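Local coordinates for protein PurR transcriptional regulator (Vibrio parahaemolyticus, PDB 3D8U) that probably acts as a LacI/PurR-type transcription factor that binds regulatory DNA, its effector domain having the periplasmic binding protein-like fold, at residues B[180-185]-B[209-214]; B[228-233]-B[270-275]; B[6-11]-B[62-67]. One frame throughout, in Å; residues are numbered along the deposited sequence.

All three contacts are largely buried, yet they differ in chemistry according to their place in the fold. Contacts 1 and 3 both join neighbouring parallel strands, one in each of two separate sheets on opposite sides of the chain's centre, about 39 Å apart between contact centres; backbone bonds and aliphatic side chains hold both, and contact 3 adds an aromatic ring at its far end. Contact 2 is instead a polar meeting of loop, turn and hydroxyl groups close to the C-terminus, whose last residues are exposed. It touches contact 1 directly: Ser271 reaches Ile213, so residues 209-214 serve both. Contact 3 touches neither of the others.

Contact 1 (B[180-185]-B[209-214]); sequences SSLNAL and TDIAII
Ala212 O accepts Leu185 N at 2.8 Å, while the CA-H of Ala184 approaches the same oxygen. The ladder continues on both sides of this bond. Ala212 N donates to Asn183 O at 3.0 Å, and Ile214 N reaches Leu185 O at 2.9 Å. Two parallel bridges result, Ala184 with Ala212 and Leu185 with Ile213.

Side chains alternate between the faces of the sheet. Ala184 and Ala212 meet through their methyl groups, CB to CB 3.8 Å, both packed against Leu115 of helix 104-117 and Phe120. On the other face Leu185 CB lies 4.3 Å from Ile213 CG1, where helices 165-178 and 190-203 pack over the strands. Before the strands proper, Ile211 CG1 stands anti to its carbonyl carbon and beside its backbone N (chi1 -81°), which sets it 4.0 Å from Asn183 CA. Its terminal CD1 meets Leu182 CD2 at 4.2 Å, the two side chains crossing obliquely. Asn183 brings CB against Asp210 O, and its amide oxygen accepts a weak bond from Asn122 N.

Helix 190-203 links the two strands, and the whole is a beta-alpha-beta unit of the parallel sheet in a periplasmic binding protein-like domain.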
loop_
_atom_site.group_PDB
_atom_site.type_symbol
_atom_site.label_atom_id
_atom_site.label_comp_id
_atom_site.label_asym_id
_atom_site.label_seq_id
_atom_site.Cartn_x
_atom_site.Cartn_y
_atom_site.Cartn_z
ATOM N N SER B 180 1.590 -13.132 30.712
ATOM C CA SER B 180 2.527 -11.988 30.806
ATOM C C SER B 180 3.983 -12.367 30.621
ATOM O O SER B 180 4.791 -11.540 30.219
ATOM C CB SER B 180 2.366 -11.208 32.124
ATOM O OG SER B 180 2.627 -12.026 33.270
ATOM N N SER B 181 4.361 -13.595 30.894
ATOM C CA SER B 181 5.760 -13.903 30.727
ATOM C C SER B 181 6.227 -13.611 29.285
ATOM O O SER B 181 7.421 -13.452 29.053
ATOM C CB SER B 181 6.045 -15.341 31.108
ATOM O OG SER B 181 5.482 -16.165 30.121
ATOM N N LEU B 182 5.286 -13.521 28.337
ATOM C CA LEU B 182 5.570 -13.212 26.915
ATOM C C LEU B 182 6.715 -12.252 26.826
ATOM O O LEU B 182 6.750 -11.319 27.604
ATOM C CB LEU B 182 4.366 -12.560 26.268
ATOM C CG LEU B 182 4.625 -12.021 24.860
ATOM C CD1 LEU B 182 4.393 -13.116 23.854
ATOM C CD2 LEU B 182 3.744 -10.831 24.527
ATOM N N ASN B 183 7.648 -12.462 25.903
ATOM C CA ASN B 183 8.794 -11.563 25.792
ATOM C C ASN B 183 9.409 -11.363 24.400
ATOM O O ASN B 183 10.464 -10.759 24.273
ATOM C CB ASN B 183 9.866 -11.922 26.815
ATOM C CG ASN B 183 10.689 -13.117 26.423
ATOM O OD1 ASN B 183 10.750 -13.503 25.270
ATOM N ND2 ASN B 183 11.351 -13.699 27.391
ATOM N N ALA B 184 8.759 -11.885 23.368
ATOM C CA ALA B 184 9.016 -11.439 21.990
ATOM C C ALA B 184 7.787 -11.645 21.071
ATOM O O ALA B 184 6.868 -12.426 21.402
ATOM C CB ALA B 184 10.246 -12.118 21.417
ATOM N N LEU B 185 7.790 -10.980 19.924
ATOM C CA LEU B 185 6.709 -11.137 18.987
ATOM C C LEU B 185 7.172 -11.400 17.569
ATOM O O LEU B 185 8.110 -10.742 17.093
ATOM C CB LEU B 185 5.906 -9.854 18.982
ATOM C CG LEU B 185 4.475 -9.784 19.482
ATOM C CD1 LEU B 185 4.203 -10.831 20.500
ATOM C CD2 LEU B 185 4.254 -8.384 20.053
ATOM N N THR B 209 14.275 -5.145 25.565
ATOM C CA THR B 209 14.559 -5.831 26.827
ATOM C C THR B 209 13.334 -6.273 27.633
ATOM O O THR B 209 13.496 -6.959 28.626
ATOM C CB THR B 209 15.550 -5.081 27.733
ATOM O OG1 THR B 209 14.968 -3.853 28.143
ATOM C CG2 THR B 209 16.854 -4.805 27.006
ATOM N N ASP B 210 12.122 -5.895 27.228
ATOM C CA ASP B 210 10.910 -6.496 27.827
ATOM C C ASP B 210 10.214 -7.291 26.774
ATOM O O ASP B 210 9.793 -8.393 27.000
ATOM C CB ASP B 210 9.936 -5.455 28.372
ATOM C CG ASP B 210 10.478 -4.709 29.564
ATOM O OD1 ASP B 210 10.907 -5.383 30.535
ATOM O OD2 ASP B 210 10.452 -3.454 29.533
ATOM N N ILE B 211 10.081 -6.708 25.604
ATOM C CA ILE B 211 9.585 -7.439 24.483
ATOM C C ILE B 211 10.518 -7.189 23.282
ATOM O O ILE B 211 10.904 -6.032 22.995
ATOM C CB ILE B 211 8.118 -7.062 24.263
ATOM C CG1 ILE B 211 7.258 -7.877 25.260
ATOM C CG2 ILE B 211 7.699 -7.280 22.814
ATOM C CD1 ILE B 211 5.865 -7.377 25.507
ATOM N N ALA B 212 10.946 -8.277 22.645
ATOM C CA ALA B 212 11.653 -8.161 21.386
ATOM C C ALA B 212 10.663 -8.288 20.233
ATOM O O ALA B 212 9.664 -8.973 20.363
ATOM C CB ALA B 212 12.695 -9.224 21.292
ATOM N N ILE B 213 10.922 -7.664 19.096
ATOM C CA ILE B 213 9.951 -7.732 18.002
ATOM C C ILE B 213 10.615 -8.110 16.682
ATOM O O ILE B 213 11.722 -7.642 16.368
ATOM C CB ILE B 213 9.168 -6.373 17.836
ATOM C CG1 ILE B 213 8.170 -6.144 18.989
ATOM C CG2 ILE B 213 8.386 -6.329 16.526
ATOM C CD1 ILE B 213 7.608 -4.703 19.078
ATOM N N ILE B 214 9.950 -8.920 15.870
ATOM C CA ILE B 214 10.544 -9.212 14.559
ATOM C C ILE B 214 9.477 -9.307 13.478
ATOM O O ILE B 214 8.476 -10.013 13.645
ATOM C CB ILE B 214 11.441 -10.492 14.614
ATOM C CG1 ILE B 214 12.276 -10.582 13.333
ATOM C CG2 ILE B 214 10.601 -11.764 14.960
ATOM C CD1 ILE B 214 12.889 -11.901 13.056
#

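Contact 2 (B[228-233]-B[270-275]); sequences SLTSAE and ASTAIN
Thr230 and Thr272 cross at about a right angle, with their hydroxyls brought together: OG1 to OG1 is 2.7 Å, a hydrogen bond in which either could be the donor. The two residues arrive differently. Thr230 has OG1 anti to its carbonyl carbon and beside its own N (chi1 -72°), whereas in Thr272 OG1 sits between the backbone N and the carbonyl carbon (chi1 66°). The methyl of Thr272 also takes part, CG2 lying 3.6 Å from Thr230 CB, so each side chain offers the other both a polar and an apolar surface. Each hydroxyl has a further partner outside the pair: Thr230 OG1 accepts the backbone N-H of Arg269, and Thr272 OG1 is bonded to His114 NE2 on helix 104-117.

Ser271, whose CB is directed at the other segment, works between two backbones. Ser271 OG accepts Thr230 N at 3.0 Å and is itself bonded to Ile213 O, linking residue 230 to strand 212-215. Leu229 passes beside it, with CB 3.7 Å from Ser271 CB, before its side chain leads away to Ile213.

Ser228 meets the start of the turn chiefly through its main chain. Ser271 N donates to Ser228 O at 3.1 Å, while Ser228 OG takes only a weak bond from Ala270 N, 3.5 Å long though fairly straight at 168°.

The second segment opens as a 3-10 turn, with Ala273 N bonded to Ala270 O at 2.7 Å. This short turn after strand 265-267 ties strand 212-215 to the loop leading into strand 231-233, within the C-terminal lobe of a periplasmic binding protein-like fold.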
loop_
_atom_site.group_PDB
_atom_site.type_symbol
_atom_site.label_atom_id
_atom_site.label_comp_id
_atom_site.label_asym_id
_atom_site.label_seq_id
_atom_site.Cartn_x
_atom_site.Cartn_y
_atom_site.Cartn_z
ATOM N N SER B 228 14.278 0.776 15.823
ATOM C CA SER B 228 14.076 0.262 14.475
ATOM C C SER B 228 13.907 -1.219 14.590
ATOM O O SER B 228 14.446 -1.826 15.518
ATOM C CB SER B 228 15.327 0.491 13.671
ATOM O OG SER B 228 16.427 -0.040 14.379
ATOM N N LEU B 229 13.209 -1.851 13.657
ATOM C CA LEU B 229 12.969 -3.260 13.912
ATOM C C LEU B 229 13.530 -4.296 12.972
ATOM O O LEU B 229 13.416 -4.202 11.754
ATOM C CB LEU B 229 11.489 -3.543 14.244
ATOM C CG LEU B 229 10.365 -2.708 13.653
ATOM C CD1 LEU B 229 10.427 -2.835 12.139
ATOM C CD2 LEU B 229 9.046 -3.194 14.250
ATOM N N THR B 230 14.122 -5.298 13.598
ATOM C CA THR B 230 14.624 -6.474 12.933
ATOM C C THR B 230 13.539 -7.070 12.069
ATOM O O THR B 230 12.481 -7.432 12.558
ATOM C CB THR B 230 15.041 -7.514 13.976
ATOM O OG1 THR B 230 16.239 -7.079 14.619
ATOM C CG2 THR B 230 15.268 -8.874 13.348
ATOM N N SER B 231 13.795 -7.198 10.783
ATOM C CA SER B 231 12.833 -7.835 9.935
ATOM C C SER B 231 13.441 -8.491 8.713
ATOM O O SER B 231 14.601 -8.261 8.345
ATOM C CB SER B 231 11.888 -6.784 9.431
ATOM O OG SER B 231 12.320 -6.468 8.133
ATOM N N ALA B 232 12.596 -9.266 8.059
ATOM C CA ALA B 232 12.959 -10.006 6.873
ATOM C C ALA B 232 12.564 -9.187 5.689
ATOM O O ALA B 232 11.471 -8.651 5.670
ATOM C CB ALA B 232 12.214 -11.299 6.842
ATOM N N GLU B 233 13.443 -9.090 4.696
ATOM C CA GLU B 233 13.140 -8.295 3.525
ATOM C C GLU B 233 13.215 -9.129 2.285
ATOM O O GLU B 233 13.864 -10.156 2.294
ATOM C CB GLU B 233 14.076 -7.107 3.443
ATOM C CG GLU B 233 13.760 -6.059 4.499
ATOM C CD GLU B 233 14.630 -4.862 4.367
ATOM O OE1 GLU B 233 15.319 -4.747 3.342
ATOM O OE2 GLU B 233 14.637 -4.030 5.282
ATOM N N ALA B 270 17.414 -2.931 16.013
ATOM C CA ALA B 270 17.291 -2.792 17.466
ATOM C C ALA B 270 16.375 -3.823 18.090
ATOM O O ALA B 270 16.759 -4.471 19.063
ATOM C CB ALA B 270 16.875 -1.430 17.859
ATOM N N SER B 271 15.190 -4.021 17.521
ATOM C CA SER B 271 14.133 -4.718 18.250
ATOM C C SER B 271 14.447 -6.186 18.570
ATOM O O SER B 271 13.615 -6.879 19.202
ATOM C CB SER B 271 12.836 -4.644 17.477
ATOM O OG SER B 271 12.932 -5.469 16.330
ATOM N N THR B 272 15.609 -6.677 18.125
ATOM C CA THR B 272 16.085 -7.978 18.603
ATOM C C THR B 272 17.471 -7.967 19.148
ATOM O O THR B 272 18.078 -9.019 19.249
ATOM C CB THR B 272 16.014 -9.130 17.563
ATOM O OG1 THR B 272 16.919 -8.882 16.486
ATOM C CG2 THR B 272 14.617 -9.302 17.047
ATOM N N ALA B 273 17.977 -6.799 19.517
ATOM C CA ALA B 273 19.406 -6.682 19.826
ATOM C C ALA B 273 19.676 -7.052 21.275
ATOM O O ALA B 273 18.750 -7.166 22.087
ATOM C CB ALA B 273 19.889 -5.315 19.525
ATOM N N ILE B 274 20.946 -7.267 21.597
ATOM C CA ILE B 274 21.322 -7.603 22.962
ATOM C C ILE B 274 22.680 -6.995 23.279
ATOM O O ILE B 274 23.649 -7.226 22.555
ATOM C CB ILE B 274 21.306 -9.129 23.181
ATOM C CG1 ILE B 274 21.869 -9.480 24.564
ATOM C CG2 ILE B 274 22.042 -9.847 22.050
ATOM C CD1 ILE B 274 22.460 -10.934 24.697
ATOM N N ASN B 275 22.734 -6.193 24.342
ATOM C CA ASN B 275 23.981 -5.510 24.755
ATOM C C ASN B 275 24.455 -5.911 26.160
ATOM O O ASN B 275 25.347 -6.749 26.314
ATOM C CB ASN B 275 23.847 -3.975 24.647
ATOM C CG ASN B 275 25.185 -3.229 24.908
ATOM O OD1 ASN B 275 26.259 -3.840 25.036
ATOM N ND2 ASN B 275 25.106 -1.890 24.986
#

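Contact 3 (B[6-11]-B[62-67]); sequences IALIIP and GVVLFG
Ile6 lays its CG1 against Gly62 O and carries CD1 onward to Val64 CG1, 3.9 Å away. With CG1 anti to the backbone N (chi1 179°), it lies beside Gly62 O, and the Ile6 and Val64 side chains cross at a slant. Ala7 supplies the firm part of the ladder: its N donates to Gly62 O at 3.2 Å, and its O accepts Val64 N at 2.8 Å. Its methyl turns to the opposite face of the sheet from Leu8, where Val63 CG2 is the neighbour.

Leu8 reaches across to Val64, CD1 lying 3.6 Å from Val64 CG1. The same methyl also meets the edge of the Phe66 ring, near its plane and closest to CE2, so one branch tip serves both residues. Helix 16-32 packs over this face. Ile9 returns to the Ala7 face and lies alongside Leu65, both pointing the same way, with CG1 3.8 Å from Leu65 CD2; helix 45-56 packs there through Glu48 and Leu52. The backbone bond from Ile9 N to Val64 O is weak at 3.4 Å, as the strands begin to part.

Ile10 directs its CB away from the partner strand, but CD1 comes back to Phe66 CE2 at 3.5 Å. Pro11 then closes the row with a CH-pi contact: Pro11 CD sits over one face of the Phe66 ring, 4.1 Å from its centroid and 25° off the normal, offset toward the rim. Phe21 meets the same ring edge-to-face.

Chemically, the contact changes along its length. The two sound backbone bonds lie at the start, beside aliphatic contacts; past the weak third bond, contacts of aliphatic groups with each other and with the Phe66 ring make up the rest, and the ring spans the strands where their main chains diverge.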
loop_
_atom_site.group_PDB
_atom_site.type_symbol
_atom_site.label_atom_id
_atom_site.label_comp_id
_atom_site.label_asym_id
_atom_site.label_seq_id
_atom_site.Cartn_x
_atom_site.Cartn_y
_atom_site.Cartn_z
ATOM N N ILE B 6 0.024 -9.538 -22.977
ATOM C CA ILE B 6 0.235 -10.370 -21.785
ATOM C C ILE B 6 -0.560 -9.892 -20.543
ATOM O O ILE B 6 -0.530 -8.706 -20.172
ATOM C CB ILE B 6 1.765 -10.522 -21.500
ATOM C CG1 ILE B 6 2.053 -11.363 -20.247
ATOM C CG2 ILE B 6 2.436 -9.158 -21.435
ATOM C CD1 ILE B 6 1.934 -10.615 -18.925
ATOM N N ALA B 7 -1.253 -10.833 -19.901
ATOM C CA ALA B 7 -2.226 -10.505 -18.865
ATOM C C ALA B 7 -1.826 -10.955 -17.469
ATOM O O ALA B 7 -1.139 -11.966 -17.296
ATOM C CB ALA B 7 -3.606 -11.054 -19.229
ATOM N N LEU B 8 -2.273 -10.192 -16.477
ATOM C CA LEU B 8 -1.901 -10.429 -15.096
ATOM C C LEU B 8 -3.028 -9.994 -14.170
ATOM O O LEU B 8 -3.512 -8.860 -14.236
ATOM C CB LEU B 8 -0.608 -9.680 -14.770
ATOM C CG LEU B 8 -0.284 -9.445 -13.302
ATOM C CD1 LEU B 8 0.483 -10.616 -12.760
ATOM C CD2 LEU B 8 0.525 -8.184 -13.171
ATOM N N ILE B 9 -3.439 -10.911 -13.305
ATOM C CA ILE B 9 -4.518 -10.637 -12.375
ATOM C C ILE B 9 -3.973 -10.519 -10.962
ATOM O O ILE B 9 -3.563 -11.506 -10.343
ATOM C CB ILE B 9 -5.630 -11.694 -12.467
ATOM C CG1 ILE B 9 -6.034 -11.900 -13.930
ATOM C CG2 ILE B 9 -6.839 -11.279 -11.630
ATOM C CD1 ILE B 9 -7.068 -13.000 -14.152
ATOM N N ILE B 10 -3.959 -9.282 -10.485
ATOM C CA ILE B 10 -3.554 -8.929 -9.132
ATOM C C ILE B 10 -4.625 -9.351 -8.128
ATOM O O ILE B 10 -5.820 -9.224 -8.404
ATOM C CB ILE B 10 -3.290 -7.392 -9.047
ATOM C CG1 ILE B 10 -1.914 -7.026 -9.624
ATOM C CG2 ILE B 10 -3.460 -6.847 -7.629
ATOM C CD1 ILE B 10 -0.794 -8.044 -9.348
ATOM N N PRO B 11 -4.199 -9.872 -6.968
ATOM C CA PRO B 11 -5.125 -10.239 -5.897
ATOM C C PRO B 11 -5.448 -9.091 -4.941
ATOM O O PRO B 11 -6.591 -8.955 -4.529
ATOM C CB PRO B 11 -4.378 -11.351 -5.166
ATOM C CG PRO B 11 -2.935 -11.008 -5.324
ATOM C CD PRO B 11 -2.804 -10.186 -6.608
ATOM N N GLY B 62 0.834 -14.912 -23.018
ATOM C CA GLY B 62 0.718 -15.691 -21.793
ATOM C C GLY B 62 0.059 -14.875 -20.702
ATOM O O GLY B 62 -0.104 -13.664 -20.837
ATOM N N VAL B 63 -0.315 -15.538 -19.615
ATOM C CA VAL B 63 -0.947 -14.876 -18.481
ATOM C C VAL B 63 -0.249 -15.267 -17.177
ATOM O O VAL B 63 0.218 -16.398 -17.032
ATOM C CB VAL B 63 -2.472 -15.184 -18.430
ATOM C CG1 VAL B 63 -2.743 -16.673 -18.633
ATOM C CG2 VAL B 63 -3.114 -14.670 -17.141
ATOM N N VAL B 64 -0.177 -14.332 -16.232
ATOM C CA VAL B 64 0.523 -14.579 -14.967
ATOM C C VAL B 64 -0.381 -14.316 -13.768
ATOM O O VAL B 64 -1.050 -13.286 -13.703
ATOM C CB VAL B 64 1.876 -13.810 -14.889
ATOM C CG1 VAL B 64 1.759 -12.458 -15.539
ATOM C CG2 VAL B 64 2.363 -13.672 -13.463
ATOM N N LEU B 65 -0.394 -15.271 -12.836
ATOM C CA LEU B 65 -1.353 -15.292 -11.732
ATOM C C LEU B 65 -0.723 -15.493 -10.361
ATOM O O LEU B 65 0.239 -16.249 -10.207
ATOM C CB LEU B 65 -2.380 -16.403 -11.946
ATOM C CG LEU B 65 -3.256 -16.379 -13.193
ATOM C CD1 LEU B 65 -4.304 -17.459 -13.057
ATOM C CD2 LEU B 65 -3.909 -15.021 -13.394
ATOM N N PHE B 66 -1.300 -14.833 -9.365
ATOM C CA PHE B 66 -0.874 -14.988 -7.991
ATOM C C PHE B 66 -1.629 -16.126 -7.328
ATOM O O PHE B 66 -2.782 -16.393 -7.671
ATOM C CB PHE B 66 -1.111 -13.686 -7.244
ATOM C CG PHE B 66 -0.119 -12.628 -7.576
ATOM C CD1 PHE B 66 0.815 -12.219 -6.635
ATOM C CD2 PHE B 66 -0.095 -12.053 -8.839
ATOM C CE1 PHE B 66 1.762 -11.234 -6.933
ATOM C CE2 PHE B 66 0.853 -11.077 -9.157
ATOM C CZ PHE B 66 1.783 -10.665 -8.196
ATOM N N GLY B 67 -0.968 -16.804 -6.389
ATOM C CA GLY B 67 -1.582 -17.894 -5.625
ATOM C C GLY B 67 -1.734 -19.187 -6.404
ATOM O O GLY B 67 -1.777 -19.192 -7.633
#